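Local coordinates for dual specificity protein phosphatase 18 (Homo sapiens, PDB 2ESB), which removes phosphate from tyrosine and, less readily, threonine residues of MAP kinase peptides, as a dual-specificity member of the protein-tyrosine phosphatase family, at residues D84-A87 with D88-S92. Sequence-based numbering, arbitrary orientation.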
# COMPACT_ATOMS: atom_id res chain seq x y z
N ASP A 84 9.55 -2.01 -5.56
CA ASP A 84 9.84 -1.41 -6.86
C ASP A 84 8.96 -1.88 -8.00
O ASP A 84 8.45 -1.08 -8.77
CB ASP A 84 11.31 -1.65 -7.24
CG ASP A 84 12.22 -0.61 -6.66
OD1 ASP A 84 13.25 -0.99 -6.06
OD2 ASP A 84 11.91 0.59 -6.81
N PRO A 85 8.79 -3.20 -8.13
CA PRO A 85 7.95 -3.69 -9.22
C PRO A 85 6.49 -3.24 -9.15
O PRO A 85 5.90 -2.91 -10.17
CB PRO A 85 8.14 -5.20 -9.16
CG PRO A 85 8.54 -5.45 -7.73
CD PRO A 85 9.46 -4.32 -7.44
N ILE A 86 5.91 -3.22 -7.95
CA ILE A 86 4.53 -2.78 -7.84
C ILE A 86 4.42 -1.26 -7.98
O ILE A 86 3.45 -0.77 -8.56
CB ILE A 86 3.90 -3.22 -6.51
CG1 ILE A 86 3.77 -4.75 -6.48
CG2 ILE A 86 2.52 -2.57 -6.35
CD1 ILE A 86 2.90 -5.32 -7.59
N ALA A 87 5.40 -0.52 -7.47
CA ALA A 87 5.38 0.95 -7.61
C ALA A 87 5.39 1.31 -9.10
O ALA A 87 4.64 2.19 -9.56
CB ALA A 87 6.59 1.56 -6.91
N ASP A 88 6.24 0.64 -9.86
CA ASP A 88 6.33 0.91 -11.29
C ASP A 88 5.02 0.51 -12.00
O ASP A 88 4.60 1.14 -12.97
CB ASP A 88 7.50 0.15 -11.92
CG ASP A 88 8.85 0.58 -11.37
OD1 ASP A 88 8.97 1.68 -10.78
OD2 ASP A 88 9.82 -0.18 -11.53
N HIS A 89 4.37 -0.53 -11.49
CA HIS A 89 3.12 -1.00 -12.08
C HIS A 89 2.04 0.08 -11.88
O HIS A 89 1.32 0.43 -12.80
CB HIS A 89 2.69 -2.32 -11.43
CG HIS A 89 1.61 -3.06 -12.17
ND1 HIS A 89 0.37 -2.52 -12.42
CD2 HIS A 89 1.58 -4.32 -12.66
CE1 HIS A 89 -0.39 -3.43 -13.01
NE2 HIS A 89 0.32 -4.53 -13.17
N ILE A 90 1.94 0.60 -10.66
CA ILE A 90 0.96 1.64 -10.37
C ILE A 90 1.20 2.84 -11.28
O ILE A 90 0.27 3.42 -11.84
CB ILE A 90 1.06 2.07 -8.89
CG1 ILE A 90 0.68 0.88 -8.00
CG2 ILE A 90 0.16 3.27 -8.61
CD1 ILE A 90 1.04 1.07 -6.53
N HIS A 91 2.46 3.22 -11.42
CA HIS A 91 2.82 4.34 -12.28
C HIS A 91 2.43 4.09 -13.74
O HIS A 91 1.89 4.98 -14.39
CB HIS A 91 4.33 4.59 -12.19
CG HIS A 91 4.80 5.71 -13.07
ND1 HIS A 91 4.39 7.02 -12.89
CD2 HIS A 91 5.60 5.71 -14.15
CE1 HIS A 91 4.93 7.77 -13.83
NE2 HIS A 91 5.67 7.00 -14.61
N SER A 92 2.70 2.89 -14.25
CA SER A 92 2.36 2.58 -15.64
C SER A 92 0.86 2.66 -15.89
O SER A 92 0.42 3.14 -16.93
CB SER A 92 2.85 1.19 -16.03
OG SER A 92 4.26 1.12 -15.95
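I86 and I90, one helical turn apart, meet through branches set by their torsions. In I86, CG2 lies anti to the backbone N. In I90, CG1 stands beside its own N and the chain extends to CD1 (chi2 167°), back toward the preceding turn. CD1 of I90 thus reaches CG2 of I86 at 3.9 Å, and the two side chains cross at a slant. The same CD1 lies 3.6 Å from I86 O. That oxygen accepts the N-H of I90 at 2.9 Å, in a nearly straight bond (165°). D88 N to D84 O and H91 N to A87 O, each 3.0 Å, repeat this pattern. H89 N to P85 O is more bent, at 139°.

On another side of the helix, CG of D88 sits 3.1 Å from D84 O, which already accepts the N-H of D88. The D84 and D88 carboxylates do not touch, but K121 forms salt bridges to both and is likely to offset part of their repulsion. Y122 OH is hydrogen-bonded to D88 OD1, and Y154 OH to D84 OD2. With an alanine here instead of D88, Y122 OH would probably lack this acceptor and K121 would be left with one carboxylate fewer. I86 also packs on L114 of helix 110-122 and on I50 and M67 of the sheet, while I90 touches Y118.

The arrangement is regular i to i+4 alpha-helix pairing. Helix 83-95 packs against both helix 110-122 and strands 48-51 and 65-68 of the sheet, in the alpha/beta fold of the dual-specificity phosphatase catalytic domain.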